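PDB 6ENR: epsin-2 from Saccharomyces cerevisiae, which binds membranes enriched in phosphatidylinositol 3,5- and 4,5-bisphosphate and is required for endocytosis and localization of actin, this chain being its ENTH domain. Local coordinates for residues R62-G67 against F99-T104; F53-M58 against D81-F86; Q44-S49 against E89-W94. All coordinates share one frame; numbering follows the deposited sequence.

Interaction 1 (R62-G67 against F99-T104); sequences RLNDKG and FYVIKT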
loop_
_atom_site.group_PDB
_atom_site.type_symbol
_atom_site.label_atom_id
_atom_site.label_comp_id
_atom_site.label_asym_id
_atom_site.label_seq_id
_atom_site.Cartn_x
_atom_site.Cartn_y
_atom_site.Cartn_z
ATOM N N ARG A 62 8.617 -3.245 1.807
ATOM C CA ARG A 62 8.041 -3.884 0.689
ATOM C C ARG A 62 7.797 -3.009 -0.498
ATOM O O ARG A 62 7.959 -3.477 -1.643
ATOM C CB ARG A 62 6.797 -4.687 1.156
ATOM C CG ARG A 62 7.322 -5.923 1.809
ATOM C CD ARG A 62 6.440 -7.020 2.276
ATOM N NE ARG A 62 7.267 -8.052 2.916
ATOM C CZ ARG A 62 6.811 -9.185 3.428
ATOM N NH1 ARG A 62 5.512 -9.492 3.388
ATOM N NH2 ARG A 62 7.664 -10.031 3.990
ATOM N N LEU A 63 7.481 -1.738 -0.273
ATOM C CA LEU A 63 7.364 -0.809 -1.419
ATOM C C LEU A 63 8.691 -0.548 -2.102
ATOM O O LEU A 63 8.719 -0.094 -3.229
ATOM C CB LEU A 63 6.765 0.501 -0.987
ATOM C CG LEU A 63 5.279 0.430 -0.632
ATOM C CD1 LEU A 63 4.870 1.665 0.131
ATOM C CD2 LEU A 63 4.374 0.339 -1.837
ATOM N N ASN A 64 9.781 -0.735 -1.367
ATOM C CA ASN A 64 11.103 -0.529 -1.886
ATOM C C ASN A 64 11.671 -1.754 -2.586
ATOM O O ASN A 64 12.842 -1.716 -3.047
ATOM C CB ASN A 64 12.041 -0.016 -0.773
ATOM C CG ASN A 64 11.886 1.470 -0.519
ATOM O OD1 ASN A 64 12.373 2.262 -1.324
ATOM N ND2 ASN A 64 11.099 1.867 0.506
ATOM N N ASP A 65 10.880 -2.838 -2.728
ATOM C CA ASP A 65 11.404 -4.024 -3.381
ATOM C C ASP A 65 11.345 -3.922 -4.924
ATOM O O ASP A 65 10.795 -3.000 -5.494
ATOM C CB ASP A 65 10.687 -5.275 -2.912
ATOM C CG ASP A 65 11.627 -6.303 -2.421
ATOM O OD1 ASP A 65 12.550 -6.716 -3.201
ATOM O OD2 ASP A 65 11.432 -6.682 -1.270
ATOM N N LYS A 66 12.037 -4.822 -5.588
ATOM C CA LYS A 66 12.162 -4.744 -7.060
ATOM C C LYS A 66 12.174 -6.101 -7.709
ATOM O O LYS A 66 12.139 -7.136 -7.001
ATOM C CB LYS A 66 13.419 -3.948 -7.462
ATOM C CG LYS A 66 14.469 -3.773 -6.369
ATOM C CD LYS A 66 15.466 -2.700 -6.773
ATOM C CE LYS A 66 14.988 -1.289 -6.455
ATOM N NZ LYS A 66 16.100 -0.324 -6.727
ATOM N N GLY A 67 12.200 -6.081 -9.046
ATOM C CA GLY A 67 12.405 -7.299 -9.870
ATOM C C GLY A 67 11.539 -8.495 -9.477
ATOM O O GLY A 67 10.312 -8.363 -9.466
ATOM N N PHE A 99 6.652 10.488 -0.420
ATOM C CA PHE A 99 5.975 10.573 -1.686
ATOM C C PHE A 99 6.855 10.060 -2.822
ATOM O O PHE A 99 6.360 9.487 -3.762
ATOM C CB PHE A 99 5.573 12.006 -1.980
ATOM C CG PHE A 99 4.209 12.202 -2.582
ATOM C CD1 PHE A 99 3.518 11.201 -3.231
ATOM C CD2 PHE A 99 3.650 13.502 -2.584
ATOM C CE1 PHE A 99 2.255 11.447 -3.778
ATOM C CE2 PHE A 99 2.390 13.732 -3.120
ATOM C CZ PHE A 99 1.716 12.705 -3.761
ATOM N N TYR A 100 8.173 10.242 -2.685
ATOM C CA TYR A 100 9.148 9.781 -3.659
ATOM C C TYR A 100 9.009 8.287 -3.942
ATOM O O TYR A 100 8.974 7.907 -5.078
ATOM C CB TYR A 100 10.605 10.137 -3.209
ATOM C CG TYR A 100 11.022 9.469 -1.876
ATOM C CD1 TYR A 100 11.793 8.279 -1.876
ATOM C CD2 TYR A 100 10.605 9.975 -0.610
ATOM C CE1 TYR A 100 12.139 7.637 -0.690
ATOM C CE2 TYR A 100 10.951 9.318 0.584
ATOM C CZ TYR A 100 11.717 8.155 0.550
ATOM O OH TYR A 100 12.061 7.493 1.731
ATOM N N VAL A 101 8.917 7.474 -2.904
ATOM C CA VAL A 101 8.792 6.022 -3.044
ATOM C C VAL A 101 7.574 5.746 -3.937
ATOM O O VAL A 101 7.649 4.990 -4.898
ATOM C CB VAL A 101 8.511 5.359 -1.676
ATOM C CG1 VAL A 101 8.087 3.901 -1.846
ATOM C CG2 VAL A 101 9.722 5.425 -0.754
ATOM N N ILE A 102 6.466 6.385 -3.642
ATOM C CA ILE A 102 5.267 6.139 -4.424
ATOM C C ILE A 102 5.410 6.621 -5.856
ATOM O O ILE A 102 5.064 5.929 -6.802
ATOM C CB ILE A 102 3.998 6.711 -3.767
ATOM C CG1 ILE A 102 3.852 6.205 -2.315
ATOM C CG2 ILE A 102 2.765 6.238 -4.523
ATOM C CD1 ILE A 102 2.944 7.085 -1.498
ATOM N N LYS A 103 5.939 7.801 -6.036
ATOM C CA LYS A 103 6.106 8.292 -7.375
ATOM C C LYS A 103 7.085 7.450 -8.226
ATOM O O LYS A 103 6.823 7.237 -9.346
ATOM C CB LYS A 103 6.514 9.764 -7.352
ATOM C CG LYS A 103 5.365 10.647 -6.915
ATOM C CD LYS A 103 5.882 12.058 -6.799
ATOM C CE LYS A 103 4.827 13.096 -6.387
ATOM N NZ LYS A 103 5.534 14.383 -6.014
ATOM N N THR A 104 8.160 6.949 -7.689
ATOM C CA THR A 104 9.051 6.053 -8.474
ATOM C C THR A 104 8.246 4.827 -9.009
ATOM O O THR A 104 8.526 4.269 -10.067
ATOM C CB THR A 104 10.304 5.607 -7.665
ATOM O OG1 THR A 104 9.917 4.798 -6.571
ATOM C CG2 THR A 104 11.167 6.704 -7.151
#
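Asn64 and Val101 bring the two backbones closest, with Asn64 CA 7.0 Å from Val101 CA, where the chain leaves helix 49-63 and passes beside helix 99-105. Val101 does nearly all the work on its side, and its two methyls divide the task. CG1 lies anti to the backbone N (chi1 168°) and reaches the aliphatic root of Leu63, Val101 CG1 standing 3.7 Å from Leu63 CB. The other methyl, CG2, meets the amide of Asn64, with Asn64 ND2 4.0 Å from Val101 CG2. The two side chains cross there at about a right angle, a van der Waals touch; the amide nitrogen has its polar partner in the helix just before it, Asn64 ND2 donating to the carbonyl oxygen of Asp60. Within segment 99-104, Thr104 OG1 hydrogen-bonds Val101 O at 2.8 Å, turning its hydroxyl back onto its own helix. This is plain packing in the all-helical ENTH domain, joining the end of helix 49-63 to helix 99-105, apolar inside and bordered by an exposed amide. Leu63 also packs on Ser76 and Leu80 of helix 70-86 and on Trp94 of helix 89-97, while Ile102 carries the packing on to Val130 of helix 120-134.

Interaction 2 (F53-M58 against D81-F86); sequences FEIMDM and DYLVRF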
loop_
_atom_site.group_PDB
_atom_site.type_symbol
_atom_site.label_atom_id
_atom_site.label_comp_id
_atom_site.label_asym_id
_atom_site.label_seq_id
_atom_site.Cartn_x
_atom_site.Cartn_y
_atom_site.Cartn_z
ATOM N N PHE A 53 3.275 2.149 13.502
ATOM C CA PHE A 53 4.703 2.004 13.285
ATOM C C PHE A 53 5.058 0.684 12.610
ATOM O O PHE A 53 5.908 0.595 11.667
ATOM C CB PHE A 53 5.479 2.099 14.616
ATOM C CG PHE A 53 6.952 1.756 14.472
ATOM C CD1 PHE A 53 7.846 2.707 14.034
ATOM C CD2 PHE A 53 7.382 0.436 14.615
ATOM C CE1 PHE A 53 9.208 2.393 13.929
ATOM C CE2 PHE A 53 8.733 0.093 14.444
ATOM C CZ PHE A 53 9.629 1.072 14.081
ATOM N N GLU A 54 4.464 -0.371 13.108
ATOM C CA GLU A 54 4.731 -1.675 12.564
ATOM C C GLU A 54 4.242 -1.857 11.133
ATOM O O GLU A 54 4.982 -2.379 10.259
ATOM C CB GLU A 54 4.209 -2.834 13.446
ATOM C CG GLU A 54 4.588 -4.164 12.794
ATOM C CD GLU A 54 6.099 -4.260 12.505
ATOM O OE1 GLU A 54 6.833 -3.918 13.478
ATOM O OE2 GLU A 54 6.537 -4.602 11.322
ATOM N N ILE A 55 3.040 -1.384 10.890
ATOM C CA ILE A 55 2.441 -1.537 9.589
ATOM C C ILE A 55 3.278 -0.799 8.539
ATOM O O ILE A 55 3.647 -1.391 7.502
ATOM C CB ILE A 55 0.988 -1.023 9.587
ATOM C CG1 ILE A 55 0.122 -1.970 10.458
ATOM C CG2 ILE A 55 0.438 -1.037 8.185
ATOM C CD1 ILE A 55 -1.195 -1.390 10.824
ATOM N N MET A 56 3.550 0.466 8.811
ATOM C CA MET A 56 4.271 1.360 7.867
ATOM C C MET A 56 5.706 0.944 7.714
ATOM O O MET A 56 6.276 1.083 6.639
ATOM C CB MET A 56 4.101 2.817 8.302
ATOM C CG MET A 56 2.681 3.385 8.420
ATOM S SD MET A 56 1.459 2.858 7.128
ATOM C CE MET A 56 1.957 3.893 5.780
ATOM N N ASP A 57 6.314 0.365 8.768
ATOM C CA ASP A 57 7.677 -0.170 8.664
ATOM C C ASP A 57 7.751 -1.257 7.591
ATOM O O ASP A 57 8.688 -1.268 6.717
ATOM C CB ASP A 57 8.158 -0.715 9.982
ATOM C CG ASP A 57 9.668 -0.954 10.019
ATOM O OD1 ASP A 57 10.474 -0.048 9.709
ATOM O OD2 ASP A 57 10.019 -2.028 10.411
ATOM N N MET A 58 6.817 -2.193 7.665
ATOM C CA MET A 58 6.764 -3.273 6.708
ATOM C C MET A 58 6.388 -2.811 5.331
ATOM O O MET A 58 6.937 -3.316 4.305
ATOM C CB MET A 58 5.761 -4.357 7.137
ATOM C CG MET A 58 5.690 -5.555 6.180
ATOM S SD MET A 58 7.294 -6.310 5.794
ATOM C CE MET A 58 7.685 -6.806 7.480
ATOM N N ASP A 81 -3.320 1.981 -0.628
ATOM C CA ASP A 81 -4.482 2.514 -1.265
ATOM C C ASP A 81 -5.678 2.419 -0.312
ATOM O O ASP A 81 -6.462 3.370 -0.225
ATOM C CB ASP A 81 -4.788 1.725 -2.572
ATOM C CG ASP A 81 -5.568 2.535 -3.607
ATOM O OD1 ASP A 81 -5.363 3.750 -3.685
ATOM O OD2 ASP A 81 -6.359 1.962 -4.386
ATOM N N TYR A 82 -5.818 1.300 0.409
ATOM C CA TYR A 82 -6.904 1.097 1.362
ATOM C C TYR A 82 -6.711 1.998 2.590
ATOM O O TYR A 82 -7.611 2.694 2.997
ATOM C CB TYR A 82 -7.010 -0.380 1.781
ATOM C CG TYR A 82 -8.271 -0.705 2.515
ATOM C CD1 TYR A 82 -9.424 -1.103 1.808
ATOM C CD2 TYR A 82 -8.339 -0.641 3.887
ATOM C CE1 TYR A 82 -10.620 -1.419 2.483
ATOM C CE2 TYR A 82 -9.516 -0.892 4.550
ATOM C CZ TYR A 82 -10.658 -1.288 3.808
ATOM O OH TYR A 82 -11.783 -1.521 4.468
ATOM N N LEU A 83 -5.494 2.038 3.136
ATOM C CA LEU A 83 -5.244 2.842 4.321
ATOM C C LEU A 83 -5.487 4.330 4.113
ATOM O O LEU A 83 -5.941 5.050 5.023
ATOM C CB LEU A 83 -3.825 2.578 4.823
ATOM C CG LEU A 83 -3.529 1.221 5.408
ATOM C CD1 LEU A 83 -2.068 1.171 5.788
ATOM C CD2 LEU A 83 -4.434 0.831 6.558
ATOM N N VAL A 84 -5.102 4.861 2.976
ATOM C CA VAL A 84 -5.310 6.297 2.772
ATOM C C VAL A 84 -6.776 6.724 2.774
ATOM O O VAL A 84 -7.092 7.868 3.114
ATOM C CB VAL A 84 -4.594 6.833 1.532
ATOM C CG1 VAL A 84 -3.097 6.630 1.630
ATOM C CG2 VAL A 84 -5.224 6.374 0.274
ATOM N N ARG A 85 -7.670 5.786 2.469
ATOM C CA ARG A 85 -9.137 6.037 2.607
ATOM C C ARG A 85 -9.752 5.636 3.903
ATOM O O ARG A 85 -10.530 6.415 4.491
ATOM C CB ARG A 85 -9.848 5.265 1.512
ATOM C CG ARG A 85 -9.330 5.499 0.164
ATOM C CD ARG A 85 -9.844 4.417 -0.786
ATOM N NE ARG A 85 -9.867 4.880 -2.162
ATOM C CZ ARG A 85 -8.819 4.998 -2.954
ATOM N NH1 ARG A 85 -7.612 4.650 -2.539
ATOM N NH2 ARG A 85 -8.977 5.473 -4.194
ATOM N N PHE A 86 -9.345 4.476 4.454
ATOM C CA PHE A 86 -9.991 3.901 5.642
ATOM C C PHE A 86 -9.187 3.891 6.933
ATOM O O PHE A 86 -9.781 3.665 8.003
ATOM C CB PHE A 86 -10.426 2.493 5.328
ATOM C CG PHE A 86 -11.412 2.459 4.194
ATOM C CD1 PHE A 86 -12.690 2.951 4.374
ATOM C CD2 PHE A 86 -11.004 2.072 2.949
ATOM C CE1 PHE A 86 -13.546 3.040 3.284
ATOM C CE2 PHE A 86 -11.851 2.114 1.878
ATOM C CZ PHE A 86 -13.122 2.595 2.042
#
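With chi1 at -69°, Leu83 holds its CG anti to the carbonyl carbon and reaches Ile55 and Met56 through a single methyl, CD1. In Ile55 the first torsion sets the branch methyl CG2 anti to the backbone N and so directs it across the gap, while CG1 lies beside that N. Met56 begins with its CB turned across the line between the helices, but its chain folds at both later torsions (chi2 -39°, chi3 -78°) and brings the sulfur round to the partner.

The meeting point is Leu83 CD1. It lies 4.1 Å from Ile55 CG2, where the two side chains meet at a slant, and Met56 SD is likewise 4.1 Å from Leu83 CD1, here with the side chains running past each other in opposite senses. The backbones themselves stay well apart, Met56 CA being 10.3 Å from Leu83 CA, so this is a long-reach contact between helices 49-63 and 70-86 made entirely by side chains, through a branch methyl, a sulfur and one leucine methyl.

Other helices fill in around it. Ile55 also packs on Thr19 and Val23 of helix 19-26 and on Leu42 of helix 36-45. The polar work of segment 81-86 lies apart from this meeting: Arg85 NH1 donates to Asp81 O at 2.9 Å; that oxygen lies in the guanidinium plane of Arg85, though NH1 stands above the plane of the carbonyl. NH1 also forms a salt bridge with Asp81 OD1, while Arg85 NE pairs with Glu142.

Three buried hydrocarbon and thioether side chains meeting at van der Waals distance imply cohesion by dispersion and by exclusion of water, within the hydrophobic interior of the all-helical ENTH domain.

Interaction 3 (Q44-S49 against E89-W94); sequences QRSYDS and ENCVLW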
loop_
_atom_site.group_PDB
_atom_site.type_symbol
_atom_site.label_atom_id
_atom_site.label_comp_id
_atom_site.label_asym_id
_atom_site.label_seq_id
_atom_site.Cartn_x
_atom_site.Cartn_y
_atom_site.Cartn_z
ATOM N N GLN A 44 -8.130 -0.573 10.895
ATOM C CA GLN A 44 -8.452 -0.316 12.284
ATOM C C GLN A 44 -7.245 -0.141 13.204
ATOM O O GLN A 44 -7.192 0.735 14.097
ATOM C CB GLN A 44 -9.314 -1.397 12.839
ATOM C CG GLN A 44 -10.729 -1.422 12.273
ATOM C CD GLN A 44 -11.359 -0.083 11.842
ATOM O OE1 GLN A 44 -11.534 0.888 12.644
ATOM N NE2 GLN A 44 -11.770 -0.040 10.559
ATOM N N ARG A 45 -6.279 -0.975 12.973
ATOM C CA ARG A 45 -5.059 -0.952 13.782
ATOM C C ARG A 45 -4.203 0.269 13.556
ATOM O O ARG A 45 -3.419 0.692 14.447
ATOM C CB ARG A 45 -4.278 -2.214 13.531
ATOM C CG ARG A 45 -5.004 -3.461 13.991
ATOM C CD ARG A 45 -4.094 -4.634 13.900
ATOM N NE ARG A 45 -4.739 -5.931 13.856
ATOM C CZ ARG A 45 -4.185 -7.081 14.304
ATOM N NH1 ARG A 45 -2.975 -7.116 14.848
ATOM N NH2 ARG A 45 -4.873 -8.220 14.163
ATOM N N SER A 46 -4.332 0.867 12.360
ATOM C CA SER A 46 -3.565 2.044 12.001
ATOM C C SER A 46 -3.841 3.240 12.904
ATOM O O SER A 46 -3.023 4.144 12.978
ATOM C CB SER A 46 -3.824 2.397 10.522
ATOM O OG SER A 46 -5.123 2.948 10.347
ATOM N N TYR A 47 -4.973 3.217 13.646
ATOM C CA TYR A 47 -5.311 4.245 14.632
ATOM C C TYR A 47 -4.533 4.155 15.953
ATOM O O TYR A 47 -4.542 5.105 16.748
ATOM C CB TYR A 47 -6.792 4.197 14.913
ATOM C CG TYR A 47 -7.582 4.678 13.723
ATOM C CD1 TYR A 47 -7.854 6.038 13.538
ATOM C CD2 TYR A 47 -8.006 3.785 12.732
ATOM C CE1 TYR A 47 -8.527 6.495 12.395
ATOM C CE2 TYR A 47 -8.736 4.236 11.619
ATOM C CZ TYR A 47 -8.969 5.571 11.444
ATOM O OH TYR A 47 -9.685 5.934 10.314
ATOM N N ASP A 48 -3.760 3.084 16.114
ATOM C CA ASP A 48 -2.880 2.912 17.267
ATOM C C ASP A 48 -1.471 3.195 16.827
ATOM O O ASP A 48 -1.003 2.639 15.872
ATOM C CB ASP A 48 -3.037 1.488 17.784
ATOM C CG ASP A 48 -2.091 1.139 18.974
ATOM O OD1 ASP A 48 -2.521 0.993 20.106
ATOM O OD2 ASP A 48 -0.903 0.956 18.753
ATOM N N SER A 49 -0.771 4.018 17.578
ATOM C CA SER A 49 0.502 4.538 17.118
ATOM C C SER A 49 1.594 3.430 16.991
ATOM O O SER A 49 2.430 3.490 16.111
ATOM C CB SER A 49 0.916 5.720 18.029
ATOM O OG SER A 49 1.088 5.204 19.314
ATOM N N GLU A 89 -5.371 9.164 9.613
ATOM C CA GLU A 89 -4.912 10.317 8.840
ATOM C C GLU A 89 -3.412 10.259 8.768
ATOM O O GLU A 89 -2.811 10.757 7.838
ATOM C CB GLU A 89 -5.351 11.625 9.519
ATOM C CG GLU A 89 -6.833 11.786 9.802
ATOM C CD GLU A 89 -7.505 10.837 10.872
ATOM O OE1 GLU A 89 -6.863 9.975 11.627
ATOM O OE2 GLU A 89 -8.761 10.990 10.986
ATOM N N ASN A 90 -2.771 9.646 9.771
ATOM C CA ASN A 90 -1.310 9.442 9.712
ATOM C C ASN A 90 -0.809 8.623 8.524
ATOM O O ASN A 90 0.341 8.837 8.078
ATOM C CB ASN A 90 -0.787 8.834 11.020
ATOM C CG ASN A 90 -1.111 9.690 12.260
ATOM O OD1 ASN A 90 -1.428 9.145 13.352
ATOM N ND2 ASN A 90 -0.987 11.001 12.120
ATOM N N CYS A 91 -1.640 7.721 8.004
ATOM C CA CYS A 91 -1.331 6.995 6.736
ATOM C C CYS A 91 -1.162 7.878 5.507
ATOM O O CYS A 91 -0.202 7.725 4.720
ATOM C CB CYS A 91 -2.390 5.936 6.410
ATOM S SG CYS A 91 -2.605 4.745 7.770
ATOM N N VAL A 92 -1.968 8.893 5.495
ATOM C CA VAL A 92 -1.862 9.927 4.482
ATOM C C VAL A 92 -0.606 10.750 4.654
ATOM O O VAL A 92 0.119 10.970 3.690
ATOM C CB VAL A 92 -3.094 10.847 4.455
ATOM C CG1 VAL A 92 -3.006 11.738 3.240
ATOM C CG2 VAL A 92 -4.382 10.061 4.386
ATOM N N LEU A 93 -0.352 11.207 5.878
ATOM C CA LEU A 93 0.827 11.999 6.155
ATOM C C LEU A 93 2.061 11.248 5.843
ATOM O O LEU A 93 3.015 11.829 5.293
ATOM C CB LEU A 93 0.851 12.422 7.613
ATOM C CG LEU A 93 -0.211 13.413 8.009
ATOM C CD1 LEU A 93 -0.211 13.590 9.518
ATOM C CD2 LEU A 93 0.075 14.745 7.257
ATOM N N TRP A 94 2.084 9.927 6.195
ATOM C CA TRP A 94 3.200 9.061 5.810
ATOM C C TRP A 94 3.468 9.064 4.284
ATOM O O TRP A 94 4.637 9.162 3.844
ATOM C CB TRP A 94 3.031 7.609 6.361
ATOM C CG TRP A 94 4.255 6.722 6.093
ATOM C CD1 TRP A 94 5.297 6.436 6.970
ATOM C CD2 TRP A 94 4.559 6.037 4.883
ATOM N NE1 TRP A 94 6.242 5.657 6.335
ATOM C CE2 TRP A 94 5.786 5.345 5.078
ATOM C CE3 TRP A 94 3.866 5.860 3.647
ATOM C CZ2 TRP A 94 6.377 4.575 4.068
ATOM C CZ3 TRP A 94 4.471 5.096 2.634
ATOM C CH2 TRP A 94 5.699 4.456 2.851
HETATM O O HOH W 1 -1.469 6.355 14.063
#
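Ser46 OG, close against Cys91 SG, is a polar atom gripped from its own side of the contact and from the loop before the other: it hydrogen-bonds the carbonyl oxygen of Ala43 and the backbone N of Ser88. A chi1 of 73° places this hydroxyl between the backbone N and the carbonyl carbon, from where it reaches both. The backbones approach to 7.6 Å here, measured from Ser46 CA to Cys91 CA.

The CB of Cys91 is directed toward segment 44-49, and the sulfur, Cys91 SG, rests 3.8 Å from Ser46 CB and 4.0 Å from Ser46 OG, a packing contact between two buried side chains. A water also bridges the segments, donating to Ser46 O at 2.9 Å and to Asn90 OD1 at 2.9 Å, so the serine is tied across by its main-chain carbonyl as well as by packing.

Farther out, Tyr47 starts with its CB directed away from helix 89-97, yet its ring swings back to the carboxylate of Glu89. Glu89 OE1 comes within 3.9 Å of Tyr47 CE1, with the carboxylate and ring planes 81° apart. Glu89 reaches it by bending at chi2 (67°). The phenol end is fixed by a hydrogen bond from Tyr47 OH to the carbonyl oxygen of Phe86.

Residues Arg45 to Asp48 form a type I beta turn, after which Asp48 N-caps helix 49-63 through OD2, bonding the backbone N of Asp51. That corner between helices 36-45 and 49-63 sits against the first turn of helix 89-97, while Cys91 packs on Phe52 of helix 49-63 and on Leu83 of helix 70-86, and Val92 touches Leu139 and Arg143 of helix 136-144.

From the N terminus, the chain first meets 44-49, the corner after helix 36-45, then 53-58 and 62-67 along and beyond helix 49-63. Helix 70-86 carries 81-86, and 89-94 and 99-104 follow. Interaction 2 closes the shortest loop, from helix 49-63 to helix 70-86, and nests inside the wider loop closed by interaction 3. Interaction 1 crosses both, since its segments alternate with theirs. Interactions 2 and 3 lie about 6 Å apart between centres and share packing, as Met56 CE lies 3.5 Å from Trp94 CE3. The same indole reaches interaction 1 through Leu63, so Trp94 touches the side chains of both other contacts within one ENTH domain.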